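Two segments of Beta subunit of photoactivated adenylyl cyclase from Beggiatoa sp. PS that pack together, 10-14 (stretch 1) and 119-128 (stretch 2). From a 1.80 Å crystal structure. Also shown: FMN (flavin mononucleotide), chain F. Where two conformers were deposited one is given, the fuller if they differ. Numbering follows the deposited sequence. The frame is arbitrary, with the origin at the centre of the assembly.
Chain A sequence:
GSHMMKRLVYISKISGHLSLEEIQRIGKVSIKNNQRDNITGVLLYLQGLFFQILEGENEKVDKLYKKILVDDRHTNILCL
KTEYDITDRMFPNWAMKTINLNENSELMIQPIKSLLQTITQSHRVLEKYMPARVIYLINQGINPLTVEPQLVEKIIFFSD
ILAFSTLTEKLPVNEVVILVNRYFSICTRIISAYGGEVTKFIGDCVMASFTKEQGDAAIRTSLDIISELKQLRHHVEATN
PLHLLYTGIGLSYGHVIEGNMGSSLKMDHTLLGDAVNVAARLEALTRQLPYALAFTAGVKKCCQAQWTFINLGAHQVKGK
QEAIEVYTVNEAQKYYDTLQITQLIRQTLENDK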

ATOM      1  N   TYR A  10       2.422   8.263 -21.305  1.00 24.82           N
ATOM      2  CA  TYR A  10       2.960   7.128 -20.576  1.00 24.90           C
ATOM      3  C   TYR A  10       4.424   7.377 -20.266  1.00 23.07           C
ATOM      4  O   TYR A  10       5.087   8.207 -20.894  1.00 23.28           O
ATOM      5  CB  TYR A  10       2.789   5.806 -21.356  1.00 23.63           C
ATOM      6  CG  TYR A  10       3.726   5.617 -22.528  1.00 24.70           C
ATOM      7  CD1 TYR A  10       5.022   5.143 -22.347  1.00 25.67           C
ATOM      8  CD2 TYR A  10       3.309   5.900 -23.822  1.00 25.97           C
ATOM      9  CE1 TYR A  10       5.882   4.975 -23.421  1.00 29.79           C
ATOM     10  CE2 TYR A  10       4.159   5.731 -24.899  1.00 33.22           C
ATOM     11  CZ  TYR A  10       5.445   5.269 -24.696  1.00 31.46           C
ATOM     12  OH  TYR A  10       6.297   5.100 -25.765  1.00 31.41           O
ATOM     13  N   ILE A  11       4.919   6.636 -19.279  1.00 21.84           N
ATOM     14  CA  ILE A  11       6.336   6.598 -18.963  1.00 23.35           C
ATOM     15  C   ILE A  11       6.815   5.155 -19.063  1.00 26.69           C
ATOM     16  O   ILE A  11       6.038   4.200 -18.956  1.00 27.57           O
ATOM     17  CB  ILE A  11       6.634   7.172 -17.570  1.00 25.81           C
ATOM     18  CG1 ILE A  11       5.816   6.431 -16.517  1.00 25.14           C
ATOM     19  CG2 ILE A  11       6.313   8.644 -17.538  1.00 25.43           C
ATOM     20  CD1 ILE A  11       6.040   6.951 -15.121  1.00 28.89           C
ATOM     21  N   SER A  12       8.117   5.005 -19.273  1.00 25.88           N
ATOM     22  CA  SER A  12       8.698   3.680 -19.408  1.00 28.08           C
ATOM     23  C   SER A  12      10.165   3.731 -19.019  1.00 31.58           C
ATOM     24  O   SER A  12      10.779   4.799 -18.951  1.00 27.11           O
ATOM     25  CB  SER A  12       8.537   3.143 -20.831  1.00 26.18           C
ATOM     26  OG  SER A  12       9.395   3.832 -21.719  1.00 29.06           O
ATOM     27  N   LYS A  13      10.714   2.551 -18.758  1.00 36.45           N
ATOM     28  CA  LYS A  13      12.133   2.369 -18.493  1.00 39.99           C
ATOM     29  C   LYS A  13      12.823   1.913 -19.767  1.00 40.36           C
ATOM     30  O   LYS A  13      12.414   0.921 -20.376  1.00 42.28           O
ATOM     31  CB  LYS A  13      12.358   1.343 -17.380  1.00 44.08           C
ATOM     32  CG  LYS A  13      13.813   1.155 -16.999  1.00 58.30           C
ATOM     33  CD  LYS A  13      13.958   0.158 -15.853  1.00 63.35           C
ATOM     34  CE  LYS A  13      15.412  -0.056 -15.481  1.00 60.31           C
ATOM     35  NZ  LYS A  13      15.578  -1.030 -14.361  1.00 68.34           N
ATOM     36  N   ILE A  14      13.865   2.637 -20.163  1.00 38.23           N
ATOM     37  CA  ILE A  14      14.642   2.257 -21.336  1.00 42.77           C
ATOM     38  C   ILE A  14      15.365   0.948 -21.053  1.00 49.07           C
ATOM     39  O   ILE A  14      16.069   0.815 -20.044  1.00 54.30           O
ATOM     40  CB  ILE A  14      15.629   3.373 -21.704  1.00 40.58           C
ATOM     41  CG1 ILE A  14      14.890   4.710 -21.808  1.00 38.58           C
ATOM     42  CG2 ILE A  14      16.356   3.032 -22.988  1.00 46.04           C
ATOM     43  CD1 ILE A  14      15.799   5.896 -22.060  1.00 39.98           C
TER
HETATM   44  N1  FMN F 404       6.347   3.743 -33.543  1.00 44.27           N
HETATM   45  C2  FMN F 404       5.472   4.593 -34.191  1.00 43.59           C
HETATM   46  O2  FMN F 404       5.029   4.294 -35.294  1.00 46.12           O
HETATM   47  N3  FMN F 404       5.076   5.775 -33.599  1.00 42.57           N
HETATM   48  C4  FMN F 404       5.563   6.114 -32.353  1.00 39.50           C
HETATM   49  O4  FMN F 404       5.218   7.168 -31.821  1.00 38.65           O
HETATM   50  C4A FMN F 404       6.443   5.267 -31.701  1.00 39.49           C
HETATM   51  N5  FMN F 404       6.920   5.622 -30.463  1.00 35.78           N
HETATM   52  C5A FMN F 404       7.791   4.793 -29.805  1.00 39.03           C
HETATM   53  C6  FMN F 404       8.261   5.165 -28.557  1.00 38.31           C
HETATM   54  C7  FMN F 404       9.143   4.337 -27.878  1.00 39.50           C
HETATM   55  C7M FMN F 404       9.640   4.763 -26.530  1.00 41.51           C
HETATM   56  C8  FMN F 404       9.554   3.137 -28.455  1.00 42.31           C
HETATM   57  C8M FMN F 404      10.506   2.235 -27.733  1.00 40.06           C
HETATM   58  C9  FMN F 404       9.078   2.765 -29.710  1.00 43.19           C
HETATM   59  C9A FMN F 404       8.193   3.593 -30.387  1.00 43.17           C
HETATM   60  N10 FMN F 404       7.715   3.230 -31.630  1.00 45.32           N
HETATM   61  C10 FMN F 404       6.840   4.071 -32.295  1.00 43.26           C
HETATM   62  C1' FMN F 404       8.184   1.939 -32.247  1.00 47.91           C
HETATM   63  C2' FMN F 404       7.099   0.881 -32.396  1.00 48.57           C
HETATM   64  O2' FMN F 404       7.039   0.109 -31.220  1.00 47.34           O
HETATM   65  C3' FMN F 404       7.453  -0.015 -33.575  1.00 53.09           C
HETATM   66  O3' FMN F 404       8.805  -0.411 -33.458  1.00 49.53           O
HETATM   67  C4' FMN F 404       7.259   0.733 -34.890  1.00 60.02           C
HETATM   68  O4' FMN F 404       5.921   1.161 -34.994  1.00 54.13           O
HETATM   69  C5' FMN F 404       7.595  -0.147 -36.088  1.00 72.30           C
HETATM   70  O5' FMN F 404       6.745  -1.271 -36.076  1.00 79.58           O
HETATM   71  P   FMN F 404       6.675  -2.262 -37.340  1.00 84.82           P
HETATM   72  O1P FMN F 404       5.788  -1.627 -38.384  1.00 84.21           O
HETATM   73  O2P FMN F 404       8.067  -2.459 -37.900  1.00 86.50           O
HETATM   74  O3P FMN F 404       6.099  -3.589 -36.899  1.00 86.10           O
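Stretch 2, residues 119-128: ITQSHRVLEK

A helix laid across a β-strand need not run along it, and the pairing of residues 10-14 with residues 119-128 illustrates the perpendicular case. The first stretch is extended, the last part of a strand that begins earlier in the chain; the second is helical, with backbone hydrogen bonds such as Arg124 N to Thr120 O at 3.0 Å. Their axes cross at -89° and approach to 10.8 Å; the contact centres on Ile11 and buries 205 Å² in all.

The strand residues take very unequal parts. Tyr10 stays out of reach of the helix; its OH lies 3.4 Å from FMN C6. Ile11, whose CA lies 8.7 Å from the CA of Thr120, points toward the helix and carries most of the strand's share of the contact. With chi1 p and chi2 t, its CD1 lies 4.4 Å from Thr120 CG2, 4.2 Å from His123 ND1, 3.8 Å from Arg124 NE and 4.0 Å from Glu127 OE1. These four residues follow one side of the helix, and the methyl packs over one face of the Arg124 guanidinium.

That polar surface is held in place within the helix itself. Glu127 OE1 accepts hydrogen bonds from His123 ND1 at 2.7 Å and Arg124 NE at 3.0 Å, while Arg124 NH1 forms a salt bridge with Glu127 OE2 at 2.7 Å. The aliphatic tip thus rests on polar groups that bond to one another and, in part, elsewhere in the structure.

The CA-to-CB bond of Ser12 points away from the helix, and its backbone C lies 4.0 Å from Arg124 NH2. Lys13 N lies equally close, 4.0 Å from Arg124 NH2, near the guanidinium plane, while its extended side chain leads away. Ile14 is beyond reach. No hydrogen bond joins the two stretches; packing alone connects them.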

ATOM      1  N   ILE A 119      10.692  13.880  -9.518  1.00 22.28           N
ATOM      2  CA  ILE A 119       9.313  13.456  -9.277  0.50 21.96           C
ATOM      3  C   ILE A 119       9.017  12.143  -9.992  1.00 21.79           C
ATOM      4  O   ILE A 119       8.297  11.283  -9.468  1.00 21.31           O
ATOM      5  CB  ILE A 119       8.324  14.565  -9.686  0.50 19.94           C
ATOM      6  CG1 ILE A 119       6.903  14.225  -9.226  0.50 18.75           C
ATOM      7  CG2 ILE A 119       8.331  14.790 -11.184  0.50 21.76           C
ATOM      8  CD1 ILE A 119       6.701  14.361  -7.746  0.50 20.46           C
ATOM      9  N   THR A 120       9.575  11.956 -11.190  1.00 20.23           N
ATOM     10  CA  THR A 120       9.325  10.720 -11.921  1.00 18.15           C
ATOM     11  C   THR A 120       9.984   9.537 -11.232  1.00 23.75           C
ATOM     12  O   THR A 120       9.375   8.472 -11.102  1.00 22.58           O
ATOM     13  CB  THR A 120       9.806  10.846 -13.366  1.00 23.34           C
ATOM     14  OG1 THR A 120       9.198  11.989 -13.971  1.00 23.67           O
ATOM     15  CG2 THR A 120       9.406   9.612 -14.159  1.00 24.36           C
ATOM     16  N   GLN A 121      11.222   9.706 -10.778  1.00 21.35           N
ATOM     17  CA  GLN A 121      11.899   8.629 -10.072  1.00 21.61           C
ATOM     18  C   GLN A 121      11.179   8.289  -8.774  1.00 22.46           C
ATOM     19  O   GLN A 121      11.052   7.110  -8.412  1.00 23.33           O
ATOM     20  CB  GLN A 121      13.352   9.024  -9.817  1.00 27.36           C
ATOM     21  CG  GLN A 121      14.190   8.961 -11.083  1.00 35.93           C
ATOM     22  CD  GLN A 121      15.599   9.499 -10.905  1.00 48.70           C
ATOM     23  OE1 GLN A 121      15.910  10.160  -9.911  1.00 51.23           O
ATOM     24  NE2 GLN A 121      16.459   9.220 -11.874  1.00 56.69           N
ATOM     25  N   SER A 122      10.691   9.304  -8.069  1.00 20.58           N
ATOM     26  CA  SER A 122       9.866   9.062  -6.888  1.00 22.90           C
ATOM     27  C   SER A 122       8.570   8.349  -7.254  1.00 23.54           C
ATOM     28  O   SER A 122       8.144   7.422  -6.554  1.00 21.18           O
ATOM     29  CB  SER A 122       9.578  10.386  -6.177  1.00 22.46           C
ATOM     30  OG  SER A 122       8.844  10.186  -4.986  1.00 23.30           O
ATOM     31  N   HIS A 123       7.934   8.768  -8.350  1.00 19.88           N
ATOM     32  CA  HIS A 123       6.711   8.124  -8.817  1.00 19.69           C
ATOM     33  C   HIS A 123       6.921   6.630  -9.021  1.00 19.57           C
ATOM     34  O   HIS A 123       6.092   5.808  -8.604  1.00 22.26           O
ATOM     35  CB  HIS A 123       6.264   8.801 -10.123  1.00 19.06           C
ATOM     36  CG  HIS A 123       4.891   8.412 -10.591  1.00 20.19           C
ATOM     37  ND1 HIS A 123       4.622   7.217 -11.226  1.00 21.05           N
ATOM     38  CD2 HIS A 123       3.720   9.088 -10.560  1.00 22.26           C
ATOM     39  CE1 HIS A 123       3.340   7.167 -11.550  1.00 22.71           C
ATOM     40  NE2 HIS A 123       2.769   8.290 -11.151  1.00 23.75           N
ATOM     41  N   ARG A 124       8.047   6.254  -9.630  1.00 21.31           N
ATOM     42  CA  ARG A 124       8.296   4.849  -9.922  1.00 21.82           C
ATOM     43  C   ARG A 124       8.505   4.043  -8.650  1.00 23.46           C
ATOM     44  O   ARG A 124       8.216   2.844  -8.631  1.00 24.71           O
ATOM     45  CB  ARG A 124       9.502   4.697 -10.851  1.00 24.93           C
ATOM     46  CG  ARG A 124       9.418   5.581 -12.095  1.00 29.53           C
ATOM     47  CD  ARG A 124       9.326   4.742 -13.350  1.00 34.86           C
ATOM     48  NE  ARG A 124       8.015   4.130 -13.508  1.00 30.07           N
ATOM     49  CZ  ARG A 124       7.700   3.317 -14.510  1.00 29.26           C
ATOM     50  NH1 ARG A 124       6.487   2.797 -14.583  1.00 28.70           N
ATOM     51  NH2 ARG A 124       8.602   3.026 -15.440  1.00 30.56           N
ATOM     52  N   VAL A 125       9.001   4.673  -7.589  1.00 21.65           N
ATOM     53  CA  VAL A 125       9.093   3.989  -6.301  1.00 22.46           C
ATOM     54  C   VAL A 125       7.701   3.750  -5.733  1.00 22.71           C
ATOM     55  O   VAL A 125       7.340   2.622  -5.372  1.00 23.61           O
ATOM     56  CB  VAL A 125       9.953   4.801  -5.319  1.00 25.76           C
ATOM     57  CG1 VAL A 125       9.866   4.177  -3.931  1.00 27.69           C
ATOM     58  CG2 VAL A 125      11.396   4.824  -5.784  1.00 25.84           C
ATOM     59  N   LEU A 126       6.898   4.815  -5.661  1.00 20.40           N
ATOM     60  CA  LEU A 126       5.536   4.708  -5.142  1.00 21.54           C
ATOM     61  C   LEU A 126       4.716   3.655  -5.875  1.00 21.60           C
ATOM     62  O   LEU A 126       3.899   2.979  -5.244  1.00 22.88           O
ATOM     63  CB  LEU A 126       4.831   6.058  -5.233  1.00 25.85           C
ATOM     64  CG  LEU A 126       5.378   7.283  -4.503  1.00 31.11           C
ATOM     65  CD1 LEU A 126       4.253   8.270  -4.260  1.00 27.97           C
ATOM     66  CD2 LEU A 126       6.064   6.932  -3.203  1.00 32.78           C
ATOM     67  N   GLU A 127       4.891   3.525  -7.201  1.00 19.58           N
ATOM     68  CA  GLU A 127       4.182   2.495  -7.964  1.00 20.40           C
ATOM     69  C   GLU A 127       4.339   1.119  -7.352  1.00 25.01           C
ATOM     70  O   GLU A 127       3.412   0.297  -7.412  1.00 23.07           O
ATOM     71  CB  GLU A 127       4.692   2.440  -9.404  1.00 22.95           C
ATOM     72  CG  GLU A 127       4.210   3.575 -10.282  1.00 24.33           C
ATOM     73  CD  GLU A 127       5.010   3.641 -11.561  1.00 28.26           C
ATOM     74  OE1 GLU A 127       5.563   4.720 -11.875  1.00 26.82           O
ATOM     75  OE2 GLU A 127       5.121   2.590 -12.234  1.00 26.03           O
ATOM     76  N   LYS A 128       5.514   0.826  -6.799  1.00 19.96           N
ATOM     77  CA  LYS A 128       5.732  -0.507  -6.258  1.00 21.97           C
ATOM     78  C   LYS A 128       4.867  -0.788  -5.036  1.00 20.31           C
ATOM     79  O   LYS A 128       4.569  -1.957  -4.765  1.00 22.77           O
ATOM     80  CB  LYS A 128       7.203  -0.698  -5.903  1.00 25.97           C
ATOM     81  CG  LYS A 128       8.159  -0.450  -7.057  1.00 34.37           C
ATOM     82  CD  LYS A 128       9.581  -0.810  -6.653  1.00 34.88           C
ATOM     83  CE  LYS A 128      10.549  -0.604  -7.803  1.00 37.58           C
ATOM     84  NZ  LYS A 128      10.111  -1.361  -8.993  1.00 34.44           N
TER